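Local coordinates for protein RTX-adhesin (Marinomonas primoryensis, PDB 5IRB) that acts as an ice-binding adhesin that attaches its Antarctic bacterium to diatoms and ice, this chain being a calcium-binding piece of the much larger protein, at residues D79-A84 with D99-F104; S110-R115 with V186-Q191; I248-T253 with V267-E272. All blocks are in the same frame, centred on the assembly; numbering follows the deposited sequence.

Contact 1 of 3, residues D79-A84 with D99-F104; sequences DRIVDA and DSTESF. With CA (calcium ion), chain H.
The carbonyl oxygen of Glu-102 accepts from the amide N of Val-82 on the opposite strand over 2.7 Å, with a nearly straight N-H (164°). The same Glu-102 O is also touched by Ile-81 CA, in a CA-H...O contact at 3.3 Å. The setting is an antiparallel beta hairpin, strand 81-89 against strand 95-106, within a domain whose strand arrangement is consistent with an immunoglobulin-like beta-sandwich. Val-82 with Glu-102 and Ala-84 with Ser-100 are hydrogen-bonded pairs; of the non-hydrogen-bonded pairs, Asp-83 with Thr-101 lies between them and Ile-81 with Ser-103 beyond. Val-82 and Ala-84 turn to one face, where Ala-84 touches Leu-10 and Ile-12 of strand 8-12.

The other face carries Ile-81, Asp-83 and Thr-101. Here the CG2 of Ile-81 meets Thr-101 CB at 3.7 Å, and the side chains of Asp-83 and Thr-101 run side by side. At the start of the strand, calcium is bound by Asp-79 OD1 and the carbonyl O of Ile-81, with Asp-77 and three waters among its other ligands. The OD1 of Asp-79 also accepts from the N of Ile-81, which meets it from above the carboxylate plane and closes an Asx turn. Asp-83 is a second-shell residue: its OD2 accepts from two of the metal-bound waters, the shorter bond being 2.6 Å.

At the end of the pairing within these segments, Phe-104 N donates to Arg-80 O at 3.0 Å. Arg-80 CB stands 4.3 Å above the centre of the Phe-104 ring, while CE1 of that ring meets Val-82 CG2 at 3.8 Å.

Contact 2 of 3, residues S110-R115 with V186-Q191; sequences SRATIR and VSVTGQ. With CA (calcium ion), chain I.
Ile-114 reaches across to Val-186 and Val-188 in an example of how two sheets pack face to face, here without a hydrogen bond between the two segments. Its CB lies 4.0 Å from Val-188 CG1, which enters beside the root of the isoleucine. The CG2 branch of Ile-114 approaches backbone, with the carbonyl O of Val-186 at 3.8 Å. On the longer branch CG1 is anti to the backbone N (chi1 -177°), and chi2, 164°, extends the branch to CD1. At its tip, CD1 of Ile-114 packs closely on Val-186 CG1, 3.5 Å away, and also touches the carbonyl carbon of Ser-187 and the CB of Val-188. The side chains of Ile-114 and Val-186 cross at about a right angle.

Two residues earlier, on the same side of the strand, Ala-112 CB meets the same Val-188 CG1 at 4.2 Å. The CB atoms of Thr-113 and Ser-187 point away, though Thr-113 O still touches Val-188 CG1 at 3.8 Å. The short strand axes come no nearer than 7.0 Å, at 149° between their directions.

Beyond this apolar patch, the end of strand 183-191 holds a calcium ion through the carbonyl O of Gln-191, at 2.2 Å, together with five waters. One of these waters also accepts from the N of Gln-191.

Strand 112-116 pairs with strand 133-142, whereas strand 183-191 lies between strands 149-154 and 197-208; alternate residues meeting between two such sheets form the hydrophobic core of a beta-sandwich.

Contact 3 of 3, residues I248-T253 with V267-E272; sequences IAEGDT and VDANGE
Gly-251 and Val-267 are joined by a nearly straight backbone bond: the N-H of Gly-251 points at the carbonyl O of Val-267 over 2.9 Å, with 172° at the hydrogen. Val-267 answers with its own N, which donates to Asp-252 O at 2.9 Å and lies in the plane of that carbonyl. Both the N-H and the C=O of Val-267 are therefore satisfied across the contact, while its CB and CG2 pack on the type II turn from Ala-249 to Asp-252, closed by Asp-252 N to Ala-249 O. Gly-251 takes the third position of that turn with a positive phi.

Asp-252 OD2 is shared. It accepts from the N of Ala-249 at 2.8 Å, from above the carboxylate plane, and is also hydrogen-bonded to Ser-294 OG on strand 287-295. The type I turn from Asp-268 is closed by Gly-271 N to Asp-268 O. Its Asp-268 OD1 takes the N-H of Glu-272 at 2.7 Å and, weakly, that of Asn-270, whose ND2 donates to the anti lone pair of Glu-272 OE2.

Glu-250 is extended beyond CG, and its OE1 lies 3.6 Å from Ala-269 CB. A water donates to Glu-250 OE2 at 3.3 Å and accepts from Ala-269 N at 3.1 Å.

The loops are thus coupled by two backbone N-H...O=C bonds and one bridging water, with Asp carboxylates taking up backbone N-H groups at each turn.

The three contacts follow one another along an elongated chain, each completed before the next begins. Contact 1 and contact 2 have centres 34 Å apart and come within about 12 Å at their nearest atoms, strands 95-106 and 112-116 being consecutive in the chain. Contact 3 lies farther on, 50 Å from contact 2 and 82 Å from contact 1 between centres, on the other side of the chain's centre from contact 1. Calcium ions recur along the rod: 79-84 and 186-191 each supply ligands, whereas the side chain of Ile-248 in contact 3 stays about 13 Å from a bound calcium. Strand pairing, sheet-to-sheet packing and loop-to-loop bonding thus appear in turn.

Contact 1 of 3, residues D79-A84 with D99-F104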
loop_
_atom_site.group_PDB
_atom_site.type_symbol
_atom_site.label_atom_id
_atom_site.label_comp_id
_atom_site.label_asym_id
_atom_site.label_seq_id
_atom_site.Cartn_x
_atom_site.Cartn_y
_atom_site.Cartn_z
ATOM N N ASP A 79 -16.432 20.494 27.286
ATOM C CA ASP A 79 -16.053 21.703 26.563
ATOM C C ASP A 79 -14.549 21.934 26.499
ATOM O O ASP A 79 -14.121 22.972 26.011
ATOM C CB ASP A 79 -16.751 22.934 27.149
ATOM C CG ASP A 79 -16.411 23.166 28.612
ATOM O OD1 ASP A 79 -15.704 22.346 29.213
ATOM O OD2 ASP A 79 -16.872 24.176 29.160
ATOM N N ARG A 80 -13.759 20.965 26.954
ATOM C CA ARG A 80 -12.299 21.119 26.995
ATOM C C ARG A 80 -11.902 22.408 27.733
ATOM O O ARG A 80 -11.021 23.150 27.298
ATOM C CB ARG A 80 -11.689 21.083 25.581
ATOM C CG ARG A 80 -11.550 19.659 24.973
ATOM C CD ARG A 80 -12.847 19.127 24.393
ATOM N NE ARG A 80 -12.637 17.893 23.622
ATOM C CZ ARG A 80 -12.604 16.666 24.141
ATOM N NH1 ARG A 80 -12.783 16.477 25.445
ATOM N NH2 ARG A 80 -12.401 15.617 23.360
ATOM N N ILE A 81 -12.601 22.677 28.832
ATOM C CA ILE A 81 -12.282 23.814 29.705
ATOM C C ILE A 81 -12.236 23.353 31.145
ATOM O O ILE A 81 -13.168 22.701 31.618
ATOM C CB ILE A 81 -13.309 24.964 29.597
ATOM C CG1 ILE A 81 -13.348 25.547 28.190
ATOM C CG2 ILE A 81 -12.985 26.084 30.586
ATOM C CD1 ILE A 81 -14.598 26.342 27.945
ATOM N N VAL A 82 -11.135 23.674 31.816
ATOM C CA VAL A 82 -11.018 23.499 33.251
ATOM C C VAL A 82 -11.661 24.726 33.932
ATOM O O VAL A 82 -11.245 25.850 33.669
ATOM C CB VAL A 82 -9.551 23.368 33.679
ATOM C CG1 VAL A 82 -9.453 23.278 35.209
ATOM C CG2 VAL A 82 -8.888 22.161 33.016
ATOM N N ASP A 83 -12.658 24.515 34.793
ATOM C CA ASP A 83 -13.189 25.603 35.631
ATOM C C ASP A 83 -12.493 25.598 36.991
ATOM O O ASP A 83 -12.391 24.556 37.641
ATOM C CB ASP A 83 -14.712 25.487 35.814
ATOM C CG ASP A 83 -15.479 25.430 34.483
ATOM O OD1 ASP A 83 -15.242 26.274 33.585
ATOM O OD2 ASP A 83 -16.352 24.543 34.343
ATOM N N ALA A 84 -12.045 26.767 37.433
ATOM C CA ALA A 84 -11.306 26.841 38.681
ATOM C C ALA A 84 -11.800 27.981 39.557
ATOM O O ALA A 84 -12.217 29.021 39.060
ATOM C CB ALA A 84 -9.832 27.013 38.394
ATOM N N ASP A 99 -12.211 33.426 40.399
ATOM C CA ASP A 99 -12.537 32.369 39.443
ATOM C C ASP A 99 -11.542 32.374 38.298
ATOM O O ASP A 99 -10.883 33.373 38.047
ATOM C CB ASP A 99 -13.929 32.555 38.814
ATOM C CG ASP A 99 -15.059 32.334 39.785
ATOM O OD1 ASP A 99 -14.994 31.380 40.589
ATOM O OD2 ASP A 99 -16.036 33.112 39.721
ATOM N N SER A 100 -11.487 31.274 37.555
ATOM C CA SER A 100 -10.680 31.264 36.351
ATOM C C SER A 100 -11.072 30.069 35.493
ATOM O O SER A 100 -11.741 29.141 35.963
ATOM C CB SER A 100 -9.191 31.203 36.693
ATOM O OG SER A 100 -8.404 31.415 35.538
ATOM N N THR A 101 -10.651 30.092 34.241
ATOM C CA THR A 101 -10.847 28.949 33.368
ATOM C C THR A 101 -9.567 28.744 32.581
ATOM O O THR A 101 -8.746 29.663 32.470
ATOM C CB THR A 101 -12.031 29.115 32.391
ATOM O OG1 THR A 101 -11.768 30.225 31.530
ATOM C CG2 THR A 101 -13.357 29.338 33.143
ATOM N N GLU A 102 -9.424 27.528 32.040
ATOM C CA GLU A 102 -8.322 27.151 31.183
ATOM C C GLU A 102 -8.829 26.171 30.131
ATOM O O GLU A 102 -9.293 25.079 30.447
ATOM C CB GLU A 102 -7.192 26.515 32.004
ATOM C CG GLU A 102 -5.902 26.278 31.219
ATOM C CD GLU A 102 -5.297 27.557 30.704
ATOM O OE1 GLU A 102 -5.585 28.621 31.283
ATOM O OE2 GLU A 102 -4.538 27.501 29.710
ATOM N N SER A 103 -8.764 26.593 28.880
ATOM C CA SER A 103 -9.085 25.710 27.770
ATOM C C SER A 103 -7.865 24.910 27.341
ATOM O O SER A 103 -6.718 25.285 27.601
ATOM C CB SER A 103 -9.635 26.504 26.593
ATOM O OG SER A 103 -8.622 27.272 25.978
ATOM N N PHE A 104 -8.124 23.767 26.723
ATOM C CA PHE A 104 -7.047 22.900 26.276
ATOM C C PHE A 104 -7.543 22.116 25.076
ATOM O O PHE A 104 -8.730 22.170 24.739
ATOM C CB PHE A 104 -6.562 21.988 27.402
ATOM C CG PHE A 104 -7.630 21.117 27.974
ATOM C CD1 PHE A 104 -8.504 21.608 28.935
ATOM C CD2 PHE A 104 -7.769 19.808 27.555
ATOM C CE1 PHE A 104 -9.491 20.813 29.462
ATOM C CE2 PHE A 104 -8.755 19.007 28.075
ATOM C CZ PHE A 104 -9.625 19.511 29.032
HETATM CA CA CA H . -15.320 21.738 31.457
HETATM O O HOH W 1 -16.548 23.850 31.802
HETATM O O HOH W 2 -15.460 21.643 34.005
HETATM O O HOH W 3 -17.530 20.508 31.299
#

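Contact 2 of 3, residues S110-R115 with V186-Q191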
loop_
_atom_site.group_PDB
_atom_site.type_symbol
_atom_site.label_atom_id
_atom_site.label_comp_id
_atom_site.label_asym_id
_atom_site.label_seq_id
_atom_site.Cartn_x
_atom_site.Cartn_y
_atom_site.Cartn_z
ATOM N N SER A 110 -4.849 9.742 15.658
ATOM C CA SER A 110 -4.788 10.318 14.324
ATOM C C SER A 110 -5.067 9.190 13.343
ATOM O O SER A 110 -5.028 8.019 13.717
ATOM C CB SER A 110 -3.442 10.981 14.037
ATOM O OG SER A 110 -3.375 12.262 14.652
ATOM N N ARG A 111 -5.392 9.537 12.108
ATOM C CA ARG A 111 -5.751 8.510 11.130
ATOM C C ARG A 111 -4.769 8.538 9.988
ATOM O O ARG A 111 -4.414 9.603 9.475
ATOM C CB ARG A 111 -7.161 8.717 10.594
ATOM C CG ARG A 111 -8.247 8.635 11.661
ATOM C CD ARG A 111 -9.527 9.327 11.183
ATOM N NE ARG A 111 -10.133 8.483 10.161
ATOM C CZ ARG A 111 -10.797 8.916 9.091
ATOM N NH1 ARG A 111 -10.991 10.221 8.882
ATOM N NH2 ARG A 111 -11.288 8.023 8.237
ATOM N N ALA A 112 -4.341 7.349 9.586
ATOM C CA ALA A 112 -3.396 7.196 8.489
ATOM C C ALA A 112 -3.964 6.199 7.488
ATOM O O ALA A 112 -4.496 5.154 7.874
ATOM C CB ALA A 112 -2.062 6.718 8.994
ATOM N N THR A 113 -3.859 6.526 6.206
ATOM C CA THR A 113 -4.304 5.599 5.178
ATOM C C THR A 113 -3.113 5.199 4.302
ATOM O O THR A 113 -2.098 5.890 4.262
ATOM C CB THR A 113 -5.408 6.191 4.291
ATOM O OG1 THR A 113 -4.923 7.358 3.616
ATOM C CG2 THR A 113 -6.671 6.535 5.117
ATOM N N ILE A 114 -3.287 4.120 3.533
ATOM C CA ILE A 114 -2.262 3.683 2.570
ATOM C C ILE A 114 -2.979 2.964 1.426
ATOM O O ILE A 114 -3.966 2.265 1.643
ATOM C CB ILE A 114 -1.188 2.782 3.236
ATOM C CG1 ILE A 114 -0.089 2.383 2.239
ATOM C CG2 ILE A 114 -1.832 1.582 3.903
ATOM C CD1 ILE A 114 1.174 1.841 2.899
ATOM N N ARG A 115 -2.543 3.235 0.201
ATOM C CA ARG A 115 -2.979 2.422 -0.934
ATOM C C ARG A 115 -1.747 1.859 -1.669
ATOM O O ARG A 115 -0.649 2.437 -1.629
ATOM C CB ARG A 115 -3.862 3.238 -1.891
ATOM C CG ARG A 115 -3.125 4.363 -2.601
ATOM C CD ARG A 115 -4.054 5.295 -3.368
ATOM N NE ARG A 115 -3.351 5.996 -4.449
ATOM C CZ ARG A 115 -3.222 7.323 -4.553
ATOM N NH1 ARG A 115 -2.563 7.840 -5.587
ATOM N NH2 ARG A 115 -3.752 8.134 -3.642
ATOM N N VAL A 186 0.258 -4.335 3.496
ATOM C CA VAL A 186 1.193 -3.217 3.488
ATOM C C VAL A 186 0.782 -2.208 4.560
ATOM O O VAL A 186 -0.392 -1.854 4.647
ATOM C CB VAL A 186 1.221 -2.530 2.120
ATOM C CG1 VAL A 186 2.239 -1.426 2.100
ATOM C CG2 VAL A 186 1.583 -3.566 1.042
ATOM N N SER A 187 1.733 -1.748 5.372
ATOM C CA SER A 187 1.412 -0.797 6.442
ATOM C C SER A 187 2.263 0.442 6.428
ATOM O O SER A 187 3.421 0.409 5.988
ATOM C CB SER A 187 1.589 -1.438 7.811
ATOM O OG SER A 187 0.750 -2.554 7.960
ATOM N N VAL A 188 1.717 1.497 7.026
ATOM C CA VAL A 188 2.444 2.728 7.226
ATOM C C VAL A 188 2.328 3.012 8.713
ATOM O O VAL A 188 1.249 2.943 9.290
ATOM C CB VAL A 188 1.904 3.930 6.377
ATOM C CG1 VAL A 188 0.414 4.219 6.623
ATOM C CG2 VAL A 188 2.721 5.175 6.672
ATOM N N THR A 189 3.454 3.299 9.347
ATOM C CA THR A 189 3.430 3.635 10.748
ATOM C C THR A 189 4.152 4.960 10.982
ATOM O O THR A 189 5.036 5.341 10.217
ATOM C CB THR A 189 4.084 2.518 11.565
ATOM O OG1 THR A 189 5.446 2.395 11.139
ATOM C CG2 THR A 189 3.393 1.184 11.288
ATOM N N GLY A 190 3.772 5.656 12.040
ATOM C CA GLY A 190 4.432 6.895 12.385
ATOM C C GLY A 190 3.854 7.499 13.644
ATOM O O GLY A 190 3.174 6.816 14.402
ATOM N N GLN A 191 4.057 8.796 13.827
ATOM C CA GLN A 191 3.603 9.461 15.043
ATOM C C GLN A 191 3.038 10.840 14.737
ATOM O O GLN A 191 3.635 11.585 13.976
ATOM C CB GLN A 191 4.792 9.585 15.985
ATOM C CG GLN A 191 4.518 9.421 17.431
ATOM C CD GLN A 191 5.807 9.459 18.226
ATOM O OE1 GLN A 191 6.214 10.511 18.729
ATOM N NE2 GLN A 191 6.477 8.312 18.314
HETATM CA CA CA I . 5.197 12.510 12.711
HETATM O O HOH W 4 5.479 10.190 12.066
HETATM O O HOH W 5 4.112 14.867 13.122
HETATM O O HOH W 6 7.107 12.001 14.208
HETATM O O HOH W 7 6.143 13.211 10.873
HETATM O O HOH W 8 3.317 12.520 11.220
#

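Contact 3 of 3, residues I248-T253 with V267-E272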
loop_
_atom_site.group_PDB
_atom_site.type_symbol
_atom_site.label_atom_id
_atom_site.label_comp_id
_atom_site.label_asym_id
_atom_site.label_seq_id
_atom_site.Cartn_x
_atom_site.Cartn_y
_atom_site.Cartn_z
ATOM N N ILE A 248 -3.458 -20.522 -28.887
ATOM C CA ILE A 248 -3.299 -20.236 -30.311
ATOM C C ILE A 248 -4.413 -19.290 -30.764
ATOM O O ILE A 248 -5.584 -19.475 -30.414
ATOM C CB ILE A 248 -3.305 -21.531 -31.181
ATOM C CG1 ILE A 248 -2.091 -22.406 -30.852
ATOM C CG2 ILE A 248 -3.332 -21.183 -32.662
ATOM C CD1 ILE A 248 -2.049 -23.756 -31.599
ATOM N N ALA A 249 -4.062 -18.279 -31.551
ATOM C CA ALA A 249 -5.051 -17.295 -31.952
ATOM C C ALA A 249 -4.844 -16.858 -33.395
ATOM O O ALA A 249 -3.727 -16.918 -33.903
ATOM C CB ALA A 249 -4.986 -16.094 -31.030
ATOM N N GLU A 250 -5.918 -16.425 -34.045
ATOM C CA GLU A 250 -5.821 -15.774 -35.351
ATOM C C GLU A 250 -4.712 -14.736 -35.350
ATOM O O GLU A 250 -4.632 -13.931 -34.436
ATOM C CB GLU A 250 -7.134 -15.097 -35.733
ATOM C CG GLU A 250 -7.115 -14.493 -37.138
ATOM C CD GLU A 250 -8.391 -13.757 -37.474
ATOM O OE1 GLU A 250 -9.308 -13.739 -36.626
ATOM O OE2 GLU A 250 -8.485 -13.218 -38.600
ATOM N N GLY A 251 -3.861 -14.744 -36.373
ATOM C CA GLY A 251 -2.755 -13.803 -36.427
ATOM C C GLY A 251 -1.440 -14.327 -35.886
ATOM O O GLY A 251 -0.385 -13.725 -36.134
ATOM N N ASP A 252 -1.482 -15.437 -35.152
ATOM C CA ASP A 252 -0.253 -16.035 -34.658
ATOM C C ASP A 252 0.682 -16.404 -35.814
ATOM O O ASP A 252 0.232 -16.806 -36.889
ATOM C CB ASP A 252 -0.570 -17.276 -33.825
ATOM C CG ASP A 252 -0.968 -16.938 -32.388
ATOM O OD1 ASP A 252 -0.974 -15.737 -32.038
ATOM O OD2 ASP A 252 -1.268 -17.890 -31.620
ATOM N N THR A 253 1.985 -16.333 -35.573
ATOM C CA THR A 253 2.959 -16.651 -36.614
ATOM C C THR A 253 3.155 -18.149 -36.718
ATOM O O THR A 253 3.295 -18.831 -35.697
ATOM C CB THR A 253 4.308 -15.973 -36.345
ATOM O OG1 THR A 253 4.137 -14.552 -36.413
ATOM C CG2 THR A 253 5.355 -16.409 -37.391
ATOM N N VAL A 267 -1.892 -17.696 -38.724
ATOM C CA VAL A 267 -3.091 -18.494 -38.556
ATOM C C VAL A 267 -4.288 -17.657 -38.980
ATOM O O VAL A 267 -4.369 -16.472 -38.609
ATOM C CB VAL A 267 -3.255 -18.944 -37.078
ATOM C CG1 VAL A 267 -4.508 -19.804 -36.906
ATOM C CG2 VAL A 267 -2.036 -19.708 -36.623
ATOM N N ASP A 268 -5.242 -18.255 -39.700
ATOM C CA ASP A 268 -6.430 -17.494 -40.080
ATOM C C ASP A 268 -7.566 -17.739 -39.091
ATOM O O ASP A 268 -7.373 -18.459 -38.111
ATOM C CB ASP A 268 -6.859 -17.801 -41.528
ATOM C CG ASP A 268 -7.370 -19.238 -41.747
ATOM O OD1 ASP A 268 -7.851 -19.917 -40.816
ATOM O OD2 ASP A 268 -7.287 -19.692 -42.913
ATOM N N ALA A 269 -8.732 -17.142 -39.361
ATOM C CA ALA A 269 -9.883 -17.126 -38.448
ATOM C C ALA A 269 -10.571 -18.491 -38.332
ATOM O O ALA A 269 -11.319 -18.745 -37.379
ATOM C CB ALA A 269 -10.888 -16.076 -38.896
ATOM N N ASN A 270 -10.325 -19.357 -39.313
ATOM C CA ASN A 270 -10.814 -20.722 -39.233
ATOM C C ASN A 270 -9.900 -21.651 -38.467
ATOM O O ASN A 270 -10.228 -22.821 -38.294
ATOM C CB ASN A 270 -11.086 -21.296 -40.630
ATOM C CG ASN A 270 -12.153 -22.359 -40.599
ATOM O OD1 ASN A 270 -13.193 -22.177 -39.971
ATOM N ND2 ASN A 270 -11.907 -23.485 -41.277
ATOM N N GLY A 271 -8.756 -21.137 -38.034
ATOM C CA GLY A 271 -7.697 -21.953 -37.471
ATOM C C GLY A 271 -6.857 -22.724 -38.502
ATOM O O GLY A 271 -6.268 -23.752 -38.184
ATOM N N GLU A 272 -6.784 -22.204 -39.725
ATOM C CA GLU A 272 -5.941 -22.816 -40.762
ATOM C C GLU A 272 -4.799 -21.880 -41.154
ATOM O O GLU A 272 -4.781 -20.684 -40.802
ATOM C CB GLU A 272 -6.772 -23.186 -42.001
ATOM C CG GLU A 272 -7.827 -24.260 -41.749
ATOM C CD GLU A 272 -8.683 -24.561 -42.977
ATOM O OE1 GLU A 272 -8.173 -25.178 -43.929
ATOM O OE2 GLU A 272 -9.871 -24.173 -42.988
HETATM O O HOH W 9 -8.251 -14.853 -41.436
#